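Long-range contacts in enoyl-CoA hydratase (Thermus thermophilus, PDB 1WZ8), which probably catalyses the reversible hydration of enoyl-CoA thioesters to 3-hydroxyacyl-CoA, as a hexameric lyase of the crotonase family: residues V146-D150 and S235-E239; L154-L159 and W224-L229. All coordinates share one frame. Numbering follows the deposited sequence.

Both contacts tie the region that follows helix 141-144 to the C-terminal helices of the crotonase fold, and their centres lie 15 Å apart. Along the chain the order is 146-150, 154-159, 224-229, 235-239, so interaction 2 falls within the span bracketed by interaction 1. The loop 146-150 runs on into helices 152-155 and 157-160; on the other side helix 211-226 is followed directly by helix 229-241. Interaction 1 is a close backbone approach with one weak hydrogen bond, interaction 2 an apolar packing round a tyrosine. Each is buried and touches the second subunit of the hexamer, so the same secondary structures serve both the subunit's interior and its assembly.

Interaction 1. Residues V146-D150 and S235-E239; sequences VAAGD and SLALE
Glu239 reaches along the loop from helix 229-241 with chi1 and chi2 both t and chi3 at -29°, an extended side chain whose CG lies 3.1 Å from Ala147 O and 3.9 Å from Val146 CG2 (chi1 m). Its OE1 accepts a weak hydrogen bond from Gly149 N (3.1 Å). The loop is extended at Val146 and Ala147, passes through an inverse gamma turn centred on Ala148 (-81/80), then bends at Gly149 (-113/10). There the backbones come closest, Gly149 CA to Leu236 CA 4.0 Å, and a CB would clash with Ser235 O; instead Gly149 CA makes a CA-H...O contact of 3.5 Å to that oxygen. In this crotonase-fold subunit the loop thus lies against a C-terminal helix, while Glu239 OE2 hydrogen-bonds a 2-methyl-2,4-pentanediol, probably from the crystallisation liquor. Leu236 (t, p) brings CD1 to 3.1 Å from Gly149 O. Ser235 (chi1 p) hydrogen-bonds through OG to Phe232 O, and a water donates to both Ser235 OG and Ala148 O, 2.9 Å each.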
loop_
_atom_site.group_PDB
_atom_site.type_symbol
_atom_site.label_atom_id
_atom_site.label_comp_id
_atom_site.label_asym_id
_atom_site.label_seq_id
_atom_site.Cartn_x
_atom_site.Cartn_y
_atom_site.Cartn_z
ATOM N N VAL A 146 8.441 27.569 0.372
ATOM C CA VAL A 146 7.738 26.518 -0.361
ATOM C C VAL A 146 7.789 25.213 0.424
ATOM O O VAL A 146 8.594 25.060 1.338
ATOM C CB VAL A 146 8.351 26.283 -1.771
ATOM C CG1 VAL A 146 8.182 27.529 -2.631
ATOM C CG2 VAL A 146 9.823 25.921 -1.652
ATOM N N ALA A 147 6.918 24.279 0.064
ATOM C CA ALA A 147 6.857 22.988 0.738
ATOM C C ALA A 147 8.133 22.177 0.531
ATOM O O ALA A 147 8.841 22.349 -0.466
ATOM C CB ALA A 147 5.650 22.200 0.231
ATOM N N ALA A 148 8.430 21.292 1.480
ATOM C CA ALA A 148 9.614 20.446 1.385
ATOM C C ALA A 148 9.269 19.286 0.462
ATOM O O ALA A 148 8.978 18.182 0.917
ATOM C CB ALA A 148 9.999 19.921 2.763
ATOM N N GLY A 149 9.313 19.530 -0.842
ATOM C CA GLY A 149 8.945 18.477 -1.769
ATOM C C GLY A 149 9.995 17.871 -2.677
ATOM O O GLY A 149 9.640 17.095 -3.564
ATOM N N ASP A 150 11.274 18.172 -2.470
ATOM C CA ASP A 150 12.280 17.608 -3.363
ATOM C C ASP A 150 12.946 16.306 -2.923
ATOM O O ASP A 150 13.839 15.807 -3.608
ATOM C CB ASP A 150 13.348 18.658 -3.719
ATOM C CG ASP A 150 14.216 19.056 -2.544
ATOM O OD1 ASP A 150 14.104 18.445 -1.465
ATOM O OD2 ASP A 150 15.027 19.993 -2.713
ATOM N N SER A 235 4.161 15.660 -2.873
ATOM C CA SER A 235 4.830 16.736 -2.135
ATOM C C SER A 235 5.606 17.630 -3.095
ATOM O O SER A 235 5.681 18.846 -2.899
ATOM C CB SER A 235 5.780 16.173 -1.063
ATOM O OG SER A 235 6.943 15.615 -1.642
ATOM N N LEU A 236 6.180 17.027 -4.134
ATOM C CA LEU A 236 6.944 17.781 -5.131
ATOM C C LEU A 236 5.988 18.685 -5.914
ATOM O O LEU A 236 6.280 19.859 -6.160
ATOM C CB LEU A 236 7.655 16.817 -6.089
ATOM C CG LEU A 236 8.608 17.387 -7.147
ATOM C CD1 LEU A 236 9.756 18.123 -6.476
ATOM C CD2 LEU A 236 9.137 16.248 -8.017
ATOM N N ALA A 237 4.836 18.139 -6.289
ATOM C CA ALA A 237 3.843 18.913 -7.034
ATOM C C ALA A 237 3.317 20.074 -6.198
ATOM O O ALA A 237 3.143 21.187 -6.707
ATOM C CB ALA A 237 2.682 18.005 -7.473
ATOM N N LEU A 238 3.052 19.824 -4.916
ATOM C CA LEU A 238 2.558 20.887 -4.043
ATOM C C LEU A 238 3.617 21.974 -3.910
ATOM O O LEU A 238 3.295 23.158 -3.875
ATOM C CB LEU A 238 2.193 20.341 -2.655
ATOM C CG LEU A 238 0.911 19.501 -2.611
ATOM C CD1 LEU A 238 0.741 18.897 -1.228
ATOM C CD2 LEU A 238 -0.292 20.371 -2.976
ATOM N N GLU A 239 4.882 21.571 -3.839
ATOM C CA GLU A 239 5.966 22.543 -3.739
ATOM C C GLU A 239 5.981 23.428 -4.977
ATOM O O GLU A 239 6.075 24.653 -4.881
ATOM C CB GLU A 239 7.325 21.847 -3.636
ATOM C CG GLU A 239 8.481 22.833 -3.530
ATOM C CD GLU A 239 9.837 22.201 -3.768
ATOM O OE1 GLU A 239 10.004 21.001 -3.481
ATOM O OE2 GLU A 239 10.751 22.919 -4.230
HETATM O O HOH W 1 9.573 15.784 -0.524
#

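Interaction 2. Residues L154-L159 and W224-L229; sequences LLWPLL and WYRSFL
Tyr225, on the last turn of helix 211-226, enters as a knob into a hole formed by Leu154, Leu155, Leu158 and Leu159, where helices 152-155 and 157-160 meet. With chi1 m, its ring receives a CH-pi contact from Leu155 CD2, 3.7 Å from the Tyr225 ring centroid and 15° off the normal; Leu155 is m, t. Leucine methyls add van der Waals packing: Leu158 (m, t) sets CD1 4.1 Å from Tyr225 CD1 and 4.0 Å from Trp224 CB, and Leu154 (t, p) places CD1 4.0 Å from Leu229 CD2. Leu159 CD2 rests on the hydroxyl, 3.6 Å from Tyr225 OH. Leu154 CD1 also abuts backbone carbonyls, 3.3 Å from Tyr225 O and 3.7 Å from Phe228 O. A type I turn, Arg226 to Leu229, leads into the next helix with Phe228 as N-cap; Leu154 and Phe228 have the nearest CA atoms, 6.5 Å apart. Trp224 NE1 hydrogen-bonds to Val153 O of a neighbouring subunit, so the helix end carrying the Tyr225 knob also lies at a subunit interface of the crotonase-fold hexamer.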
loop_
_atom_site.group_PDB
_atom_site.type_symbol
_atom_site.label_atom_id
_atom_site.label_comp_id
_atom_site.label_asym_id
_atom_site.label_seq_id
_atom_site.Cartn_x
_atom_site.Cartn_y
_atom_site.Cartn_z
ATOM N N LEU A 154 9.769 11.576 0.669
ATOM C CA LEU A 154 10.064 10.210 0.234
ATOM C C LEU A 154 11.034 9.515 1.190
ATOM O O LEU A 154 10.842 8.352 1.571
ATOM C CB LEU A 154 10.698 10.200 -1.164
ATOM C CG LEU A 154 11.050 8.797 -1.684
ATOM C CD1 LEU A 154 9.763 8.067 -2.031
ATOM C CD2 LEU A 154 11.952 8.881 -2.908
ATOM N N LEU A 155 12.066 10.248 1.590
ATOM C CA LEU A 155 13.124 9.695 2.419
ATOM C C LEU A 155 13.098 9.816 3.943
ATOM O O LEU A 155 13.338 8.825 4.634
ATOM C CB LEU A 155 14.469 10.237 1.908
ATOM C CG LEU A 155 14.706 10.187 0.387
ATOM C CD1 LEU A 155 16.050 10.824 0.043
ATOM C CD2 LEU A 155 14.658 8.747 -0.099
ATOM N N TRP A 156 12.809 11.001 4.479
ATOM C CA TRP A 156 12.855 11.188 5.934
ATOM C C TRP A 156 12.069 10.270 6.876
ATOM O O TRP A 156 12.619 9.801 7.873
ATOM C CB TRP A 156 12.537 12.647 6.293
ATOM C CG TRP A 156 13.661 13.595 5.984
ATOM C CD1 TRP A 156 14.236 13.818 4.764
ATOM C CD2 TRP A 156 14.328 14.466 6.908
ATOM N NE1 TRP A 156 15.219 14.775 4.873
ATOM C CE2 TRP A 156 15.296 15.189 6.176
ATOM C CE3 TRP A 156 14.202 14.705 8.282
ATOM C CZ2 TRP A 156 16.135 16.138 6.774
ATOM C CZ3 TRP A 156 15.039 15.649 8.877
ATOM C CH2 TRP A 156 15.992 16.352 8.119
ATOM N N PRO A 157 10.788 10.000 6.590
ATOM C CA PRO A 157 10.065 9.122 7.518
ATOM C C PRO A 157 10.737 7.781 7.788
ATOM O O PRO A 157 10.767 7.317 8.934
ATOM C CB PRO A 157 8.700 8.964 6.851
ATOM C CG PRO A 157 8.520 10.293 6.163
ATOM C CD PRO A 157 9.888 10.503 5.537
ATOM N N LEU A 158 11.261 7.152 6.737
ATOM C CA LEU A 158 11.915 5.854 6.882
ATOM C C LEU A 158 13.366 5.957 7.329
ATOM O O LEU A 158 14.051 4.945 7.465
ATOM C CB LEU A 158 11.841 5.057 5.578
ATOM C CG LEU A 158 10.493 4.427 5.228
ATOM C CD1 LEU A 158 10.620 3.645 3.925
ATOM C CD2 LEU A 158 10.040 3.508 6.360
ATOM N N LEU A 159 13.833 7.179 7.560
ATOM C CA LEU A 159 15.202 7.380 8.015
ATOM C C LEU A 159 15.244 7.747 9.494
ATOM O O LEU A 159 15.958 7.113 10.277
ATOM C CB LEU A 159 15.893 8.486 7.202
ATOM C CG LEU A 159 16.290 8.170 5.755
ATOM C CD1 LEU A 159 16.899 9.408 5.123
ATOM C CD2 LEU A 159 17.291 7.022 5.719
ATOM N N TRP A 224 10.896 -0.210 -0.637
ATOM C CA TRP A 224 10.245 0.427 0.500
ATOM C C TRP A 224 9.978 1.878 0.128
ATOM O O TRP A 224 8.921 2.422 0.432
ATOM C CB TRP A 224 11.113 0.369 1.758
ATOM C CG TRP A 224 11.013 -0.933 2.488
ATOM C CD1 TRP A 224 11.650 -2.101 2.177
ATOM C CD2 TRP A 224 10.201 -1.212 3.634
ATOM N NE1 TRP A 224 11.286 -3.088 3.057
ATOM C CE2 TRP A 224 10.396 -2.572 3.962
ATOM C CE3 TRP A 224 9.325 -0.446 4.415
ATOM C CZ2 TRP A 224 9.748 -3.184 5.040
ATOM C CZ3 TRP A 224 8.678 -1.056 5.493
ATOM C CH2 TRP A 224 8.896 -2.413 5.793
ATOM N N TYR A 225 10.941 2.505 -0.538
ATOM C CA TYR A 225 10.768 3.886 -0.961
ATOM C C TYR A 225 9.790 3.961 -2.136
ATOM O O TYR A 225 8.927 4.830 -2.173
ATOM C CB TYR A 225 12.102 4.495 -1.396
ATOM C CG TYR A 225 13.067 4.807 -0.275
ATOM C CD1 TYR A 225 12.650 5.503 0.859
ATOM C CD2 TYR A 225 14.419 4.463 -0.379
ATOM C CE1 TYR A 225 13.553 5.858 1.859
ATOM C CE2 TYR A 225 15.328 4.813 0.614
ATOM C CZ TYR A 225 14.890 5.511 1.726
ATOM O OH TYR A 225 15.790 5.893 2.689
ATOM N N ARG A 226 9.930 3.045 -3.086
ATOM C CA ARG A 226 9.074 3.044 -4.262
ATOM C C ARG A 226 7.592 2.952 -3.916
ATOM O O ARG A 226 6.758 3.516 -4.620
ATOM C CB ARG A 226 9.461 1.906 -5.211
ATOM C CG ARG A 226 10.890 2.002 -5.739
ATOM C CD ARG A 226 11.128 1.032 -6.898
ATOM N NE ARG A 226 12.528 1.017 -7.317
ATOM C CZ ARG A 226 13.419 0.116 -6.917
ATOM N NH1 ARG A 226 13.056 -0.858 -6.090
ATOM N NH2 ARG A 226 14.677 0.194 -7.332
ATOM N N SER A 227 7.264 2.254 -2.832
ATOM C CA SER A 227 5.873 2.117 -2.418
ATOM C C SER A 227 5.257 3.459 -2.010
ATOM O O SER A 227 4.038 3.588 -1.928
ATOM C CB SER A 227 5.764 1.127 -1.251
ATOM O OG SER A 227 6.095 -0.187 -1.658
ATOM N N PHE A 228 6.106 4.455 -1.765
ATOM C CA PHE A 228 5.645 5.776 -1.350
ATOM C C PHE A 228 5.966 6.856 -2.375
ATOM O O PHE A 228 6.041 8.036 -2.042
ATOM C CB PHE A 228 6.269 6.141 -0.001
ATOM C CG PHE A 228 5.779 5.286 1.136
ATOM C CD1 PHE A 228 4.626 5.636 1.834
ATOM C CD2 PHE A 228 6.438 4.105 1.475
ATOM C CE1 PHE A 228 4.138 4.833 2.856
ATOM C CE2 PHE A 228 5.954 3.289 2.503
ATOM C CZ PHE A 228 4.801 3.651 3.192
ATOM N N LEU A 229 6.147 6.448 -3.624
ATOM C CA LEU A 229 6.451 7.400 -4.678
ATOM C C LEU A 229 5.320 8.414 -4.850
ATOM O O LEU A 229 5.576 9.608 -5.040
ATOM C CB LEU A 229 6.716 6.679 -5.998
ATOM C CG LEU A 229 8.045 7.063 -6.646
ATOM C CD1 LEU A 229 8.053 8.560 -6.928
ATOM C CD2 LEU A 229 9.202 6.687 -5.735
#